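Local structure of DNA replication initiator (Cdc21/Cdc54) (1LTL) at residues Phe135-His144 and Ile153-Gly164. The protein probably acts as an ATP-dependent MCM helicase that binds single-stranded DNA in replication, this chain being its zinc-bearing N-terminal part. Numbering follows the deposited sequence.
Sequences FECRGCMRHH and ITEPSLCSECGG. With ZN (zinc ion), chain G.
C137 and C140 face C159 and C162 across one zinc ion, which all four SG atoms bind, C137 SG at 2.4 Å. The two pairs match in their torsions: C137 and C159 swing SG away from the backbone N (chi1 173° and 172°), whereas C140 and C162 tuck theirs between N and the carbonyl carbon. Backbone amides steady the thiolates, G139 N donating to C137 SG and C162 N to C159 SG, and probably temper their negative charge. C159 SG lies oblique to the H144 ring, 3.4 Å from H144 CE1. R142 crosses E161 at about a right angle, its NE and CD packed against E161 CB and CG; E161 OE1 lies over a guanidinium face with no N-H pointed at it, while R142 NH2 makes a weak hydrogen bond to C140 O of a neighbouring subunit. Farther from the metal, P156 CD sits over one face of the F135 ring, 3.8 Å from its centroid, while I153 CG2 meets the ring edge at F135 CZ. An alanine at F135 would remove both surfaces and is likely to open a gap between the strand and residues 153-156. Paired CxxC turns of this kind make a Cys4 zinc-binding module, here within the MCM OB domain.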
ATOM      1  N   PHE A 135     -20.470  16.714   7.338  1.00 19.96           N
ATOM      2  CA  PHE A 135     -19.333  15.831   7.479  1.00 19.39           C
ATOM      3  C   PHE A 135     -18.013  16.546   7.271  1.00 21.43           C
ATOM      4  O   PHE A 135     -17.917  17.543   6.541  1.00 19.88           O
ATOM      5  CB  PHE A 135     -19.391  14.680   6.481  1.00 18.42           C
ATOM      6  CG  PHE A 135     -20.616  13.822   6.585  1.00 16.90           C
ATOM      7  CD1 PHE A 135     -21.793  14.198   5.971  1.00 15.39           C
ATOM      8  CD2 PHE A 135     -20.575  12.612   7.256  1.00 15.48           C
ATOM      9  CE1 PHE A 135     -22.901  13.386   6.028  1.00 14.97           C
ATOM     10  CE2 PHE A 135     -21.683  11.793   7.316  1.00 13.82           C
ATOM     11  CZ  PHE A 135     -22.843  12.181   6.702  1.00 14.33           C
ATOM     12  N   GLU A 136     -16.989  16.018   7.933  1.00 22.56           N
ATOM     13  CA  GLU A 136     -15.641  16.532   7.794  1.00 22.17           C
ATOM     14  C   GLU A 136     -14.927  15.494   6.939  1.00 23.14           C
ATOM     15  O   GLU A 136     -14.886  14.310   7.265  1.00 22.94           O
ATOM     16  CB  GLU A 136     -14.950  16.620   9.141  1.00 25.59           C
ATOM     17  CG  GLU A 136     -13.500  17.059   9.071  1.00 29.00           C
ATOM     18  CD  GLU A 136     -12.761  16.805  10.384  1.00 33.77           C
ATOM     19  OE1 GLU A 136     -12.414  15.629  10.682  1.00 34.01           O
ATOM     20  OE2 GLU A 136     -12.537  17.789  11.132  1.00 37.17           O
ATOM     21  N   CYS A 137     -14.399  15.940   5.815  1.00 22.23           N
ATOM     22  CA  CYS A 137     -13.672  15.055   4.943  1.00 21.59           C
ATOM     23  C   CYS A 137     -12.323  14.735   5.595  1.00 23.12           C
ATOM     24  O   CYS A 137     -11.546  15.632   5.883  1.00 22.68           O
ATOM     25  CB  CYS A 137     -13.437  15.722   3.605  1.00 18.54           C
ATOM     26  SG  CYS A 137     -12.369  14.719   2.593  1.00 18.28           S
ATOM     27  N   ARG A 138     -12.042  13.457   5.815  1.00 24.79           N
ATOM     28  CA  ARG A 138     -10.799  13.067   6.441  1.00 26.55           C
ATOM     29  C   ARG A 138      -9.603  13.263   5.548  1.00 26.18           C
ATOM     30  O   ARG A 138      -8.469  13.102   5.972  1.00 29.65           O
ATOM     31  CB  ARG A 138     -10.898  11.624   6.918  1.00 31.26           C
ATOM     32  CG  ARG A 138     -11.975  11.492   7.958  1.00 38.20           C
ATOM     33  CD  ARG A 138     -12.032  10.130   8.581  1.00 45.92           C
ATOM     34  NE  ARG A 138     -12.206  10.257  10.024  1.00 54.16           N
ATOM     35  CZ  ARG A 138     -12.864   9.386  10.788  1.00 58.09           C
ATOM     36  NH1 ARG A 138     -13.424   8.305  10.237  1.00 58.64           N
ATOM     37  NH2 ARG A 138     -12.956   9.592  12.107  1.00 59.57           N
ATOM     38  N   GLY A 139      -9.859  13.632   4.308  1.00 26.11           N
ATOM     39  CA  GLY A 139      -8.782  13.847   3.370  1.00 24.54           C
ATOM     40  C   GLY A 139      -8.215  15.248   3.415  1.00 24.65           C
ATOM     41  O   GLY A 139      -7.000  15.401   3.435  1.00 26.07           O
ATOM     42  N   CYS A 140      -9.083  16.259   3.434  1.00 22.86           N
ATOM     43  CA  CYS A 140      -8.651  17.637   3.443  1.00 21.50           C
ATOM     44  C   CYS A 140      -9.261  18.435   4.556  1.00 21.83           C
ATOM     45  O   CYS A 140      -9.123  19.641   4.616  1.00 23.12           O
ATOM     46  CB  CYS A 140      -8.988  18.305   2.125  1.00 22.17           C
ATOM     47  SG  CYS A 140     -10.743  18.467   1.850  1.00 21.61           S
ATOM     48  N   MET A 141      -9.966  17.769   5.444  1.00 23.98           N
ATOM     49  CA  MET A 141     -10.573  18.465   6.573  1.00 24.48           C
ATOM     50  C   MET A 141     -11.658  19.475   6.216  1.00 23.84           C
ATOM     51  O   MET A 141     -12.056  20.241   7.062  1.00 24.15           O
ATOM     52  CB  MET A 141      -9.488  19.165   7.397  1.00 25.07           C
ATOM     53  CG  MET A 141      -8.317  18.286   7.776  1.00 28.54           C
ATOM     54  SD  MET A 141      -8.825  16.706   8.458  1.00 32.17           S
ATOM     55  CE  MET A 141      -9.779  17.294   9.799  1.00 30.50           C
ATOM     56  N   ARG A 142     -12.137  19.489   4.978  1.00 25.11           N
ATOM     57  CA  ARG A 142     -13.197  20.424   4.604  1.00 25.72           C
ATOM     58  C   ARG A 142     -14.550  19.935   5.089  1.00 26.95           C
ATOM     59  O   ARG A 142     -14.701  18.764   5.408  1.00 28.20           O
ATOM     60  CB  ARG A 142     -13.239  20.618   3.099  1.00 22.95           C
ATOM     61  CG  ARG A 142     -12.333  21.714   2.626  1.00 25.02           C
ATOM     62  CD  ARG A 142     -12.426  21.865   1.127  1.00 27.14           C
ATOM     63  NE  ARG A 142     -11.264  21.270   0.505  1.00 28.78           N
ATOM     64  CZ  ARG A 142     -10.233  21.963   0.048  1.00 28.11           C
ATOM     65  NH1 ARG A 142     -10.231  23.280   0.124  1.00 29.27           N
ATOM     66  NH2 ARG A 142      -9.186  21.329  -0.437  1.00 27.61           N
ATOM     67  N   HIS A 143     -15.535  20.826   5.142  1.00 29.21           N
ATOM     68  CA  HIS A 143     -16.872  20.448   5.603  1.00 32.16           C
ATOM     69  C   HIS A 143     -17.880  20.307   4.456  1.00 35.20           C
ATOM     70  O   HIS A 143     -17.896  21.109   3.529  1.00 36.15           O
ATOM     71  CB  HIS A 143     -17.370  21.474   6.609  1.00 32.22           C
ATOM     72  CG  HIS A 143     -16.698  21.385   7.949  1.00 34.46           C
ATOM     73  ND1 HIS A 143     -15.463  20.801   8.130  1.00 37.04           N
ATOM     74  CD2 HIS A 143     -17.095  21.794   9.181  1.00 34.97           C
ATOM     75  CE1 HIS A 143     -15.129  20.846   9.408  1.00 35.63           C
ATOM     76  NE2 HIS A 143     -16.099  21.443  10.067  1.00 35.24           N
ATOM     77  N   HIS A 144     -18.706  19.266   4.504  1.00 38.63           N
ATOM     78  CA  HIS A 144     -19.727  19.021   3.472  1.00 40.72           C
ATOM     79  C   HIS A 144     -21.051  18.740   4.179  1.00 39.46           C
ATOM     80  O   HIS A 144     -21.083  17.979   5.145  1.00 40.14           O
ATOM     81  CB  HIS A 144     -19.374  17.787   2.605  1.00 44.68           C
ATOM     82  CG  HIS A 144     -18.135  17.945   1.768  1.00 49.61           C
ATOM     83  ND1 HIS A 144     -16.864  17.693   2.249  1.00 49.74           N
ATOM     84  CD2 HIS A 144     -17.975  18.328   0.479  1.00 52.06           C
ATOM     85  CE1 HIS A 144     -15.983  17.916   1.296  1.00 50.12           C
ATOM     86  NE2 HIS A 144     -16.619  18.302   0.210  1.00 51.88           N
ATOM     87  N   ILE A 153     -27.684   7.748   8.747  1.00 51.04           N
ATOM     88  CA  ILE A 153     -26.803   8.696   8.108  1.00 49.76           C
ATOM     89  C   ILE A 153     -26.235   8.158   6.798  1.00 48.29           C
ATOM     90  O   ILE A 153     -25.859   6.994   6.696  1.00 47.85           O
ATOM     91  CB  ILE A 153     -25.669   9.095   9.062  1.00 49.92           C
ATOM     92  CG1 ILE A 153     -26.081  10.336   9.847  1.00 49.50           C
ATOM     93  CG2 ILE A 153     -24.392   9.366   8.294  1.00 52.16           C
ATOM     94  CD1 ILE A 153     -27.233  10.120  10.761  1.00 51.09           C
ATOM     95  N   THR A 154     -26.185   9.025   5.795  1.00 46.39           N
ATOM     96  CA  THR A 154     -25.672   8.667   4.488  1.00 44.73           C
ATOM     97  C   THR A 154     -24.507   9.576   4.177  1.00 43.94           C
ATOM     98  O   THR A 154     -24.697  10.775   3.979  1.00 43.10           O
ATOM     99  CB  THR A 154     -26.737   8.862   3.412  1.00 45.51           C
ATOM    100  OG1 THR A 154     -27.789   7.914   3.609  1.00 46.49           O
ATOM    101  CG2 THR A 154     -26.140   8.675   2.031  1.00 45.58           C
ATOM    102  N   GLU A 155     -23.306   9.006   4.129  1.00 43.56           N
ATOM    103  CA  GLU A 155     -22.098   9.779   3.866  1.00 43.21           C
ATOM    104  C   GLU A 155     -22.038  10.220   2.418  1.00 40.66           C
ATOM    105  O   GLU A 155     -22.718   9.674   1.567  1.00 42.65           O
ATOM    106  CB  GLU A 155     -20.843   8.956   4.201  1.00 46.30           C
ATOM    107  CG  GLU A 155     -20.876   8.231   5.562  1.00 52.22           C
ATOM    108  CD  GLU A 155     -19.481   7.905   6.117  1.00 56.26           C
ATOM    109  OE1 GLU A 155     -18.567   7.563   5.314  1.00 56.88           O
ATOM    110  OE2 GLU A 155     -19.306   7.978   7.366  1.00 57.38           O
ATOM    111  N   PRO A 156     -21.252  11.249   2.125  1.00 39.03           N
ATOM    112  CA  PRO A 156     -21.123  11.736   0.754  1.00 39.88           C
ATOM    113  C   PRO A 156     -20.489  10.653  -0.125  1.00 40.38           C
ATOM    114  O   PRO A 156     -19.827   9.744   0.379  1.00 40.12           O
ATOM    115  CB  PRO A 156     -20.216  12.948   0.913  1.00 39.19           C
ATOM    116  CG  PRO A 156     -20.596  13.458   2.235  1.00 39.40           C
ATOM    117  CD  PRO A 156     -20.679  12.214   3.070  1.00 38.83           C
ATOM    118  N   SER A 157     -20.697  10.740  -1.433  1.00 41.51           N
ATOM    119  CA  SER A 157     -20.125   9.754  -2.355  1.00 42.77           C
ATOM    120  C   SER A 157     -18.609   9.909  -2.307  1.00 40.94           C
ATOM    121  O   SER A 157     -17.895   8.972  -1.977  1.00 40.90           O
ATOM    122  CB  SER A 157     -20.625  10.009  -3.778  1.00 46.35           C
ATOM    123  OG  SER A 157     -22.050   9.997  -3.842  1.00 51.69           O
ATOM    124  N   LEU A 158     -18.133  11.102  -2.642  1.00 38.91           N
ATOM    125  CA  LEU A 158     -16.726  11.386  -2.599  1.00 37.08           C
ATOM    126  C   LEU A 158     -16.556  12.880  -2.417  1.00 37.18           C
ATOM    127  O   LEU A 158     -17.475  13.648  -2.665  1.00 37.75           O
ATOM    128  CB  LEU A 158     -16.035  10.949  -3.891  1.00 37.77           C
ATOM    129  CG  LEU A 158     -15.901  11.994  -5.002  1.00 34.95           C
ATOM    130  CD1 LEU A 158     -14.959  11.523  -6.077  1.00 32.07           C
ATOM    131  CD2 LEU A 158     -17.253  12.268  -5.547  1.00 36.04           C
ATOM    132  N   CYS A 159     -15.379  13.291  -1.970  1.00 36.96           N
ATOM    133  CA  CYS A 159     -15.115  14.696  -1.784  1.00 36.34           C
ATOM    134  C   CYS A 159     -14.649  15.267  -3.100  1.00 36.36           C
ATOM    135  O   CYS A 159     -13.622  14.858  -3.628  1.00 35.71           O
ATOM    136  CB  CYS A 159     -14.051  14.907  -0.725  1.00 35.78           C
ATOM    137  SG  CYS A 159     -13.533  16.628  -0.643  1.00 37.49           S
ATOM    138  N   SER A 160     -15.401  16.226  -3.623  1.00 38.23           N
ATOM    139  CA  SER A 160     -15.073  16.856  -4.905  1.00 39.99           C
ATOM    140  C   SER A 160     -13.805  17.696  -4.901  1.00 40.12           C
ATOM    141  O   SER A 160     -13.188  17.891  -5.946  1.00 41.30           O
ATOM    142  CB  SER A 160     -16.244  17.732  -5.329  1.00 41.72           C
ATOM    143  OG  SER A 160     -16.707  18.476  -4.208  1.00 42.43           O
ATOM    144  N   GLU A 161     -13.429  18.180  -3.719  1.00 38.76           N
ATOM    145  CA  GLU A 161     -12.261  19.034  -3.543  1.00 35.50           C
ATOM    146  C   GLU A 161     -10.940  18.311  -3.591  1.00 31.74           C
ATOM    147  O   GLU A 161      -9.993  18.809  -4.187  1.00 30.74           O
ATOM    148  CB  GLU A 161     -12.354  19.741  -2.209  1.00 41.32           C
ATOM    149  CG  GLU A 161     -13.726  20.273  -1.921  1.00 47.38           C
ATOM    150  CD  GLU A 161     -14.119  21.311  -2.923  1.00 50.65           C
ATOM    151  OE1 GLU A 161     -13.401  22.328  -3.002  1.00 52.50           O
ATOM    152  OE2 GLU A 161     -15.133  21.109  -3.627  1.00 53.54           O
ATOM    153  N   CYS A 162     -10.872  17.151  -2.945  1.00 27.32           N
ATOM    154  CA  CYS A 162      -9.636  16.399  -2.922  1.00 25.50           C
ATOM    155  C   CYS A 162      -9.743  14.943  -3.357  1.00 24.73           C
ATOM    156  O   CYS A 162      -8.733  14.239  -3.439  1.00 24.54           O
ATOM    157  CB  CYS A 162      -9.029  16.451  -1.538  1.00 24.67           C
ATOM    158  SG  CYS A 162      -9.836  15.385  -0.383  1.00 27.94           S
ATOM    159  N   GLY A 163     -10.958  14.489  -3.636  1.00 24.18           N
ATOM    160  CA  GLY A 163     -11.153  13.118  -4.063  1.00 22.93           C
ATOM    161  C   GLY A 163     -11.289  12.145  -2.908  1.00 23.80           C
ATOM    162  O   GLY A 163     -11.383  10.942  -3.102  1.00 23.58           O
ATOM    163  N   GLY A 164     -11.315  12.660  -1.690  1.00 23.47           N
ATOM    164  CA  GLY A 164     -11.420  11.779  -0.544  1.00 25.51           C
ATOM    165  C   GLY A 164     -12.671  10.932  -0.542  1.00 24.81           C
ATOM    166  O   GLY A 164     -13.665  11.299  -1.143  1.00 24.49           O
TER
HETATM  167 ZN    ZN G 275     -11.694  16.298   0.888  1.00 56.09          ZN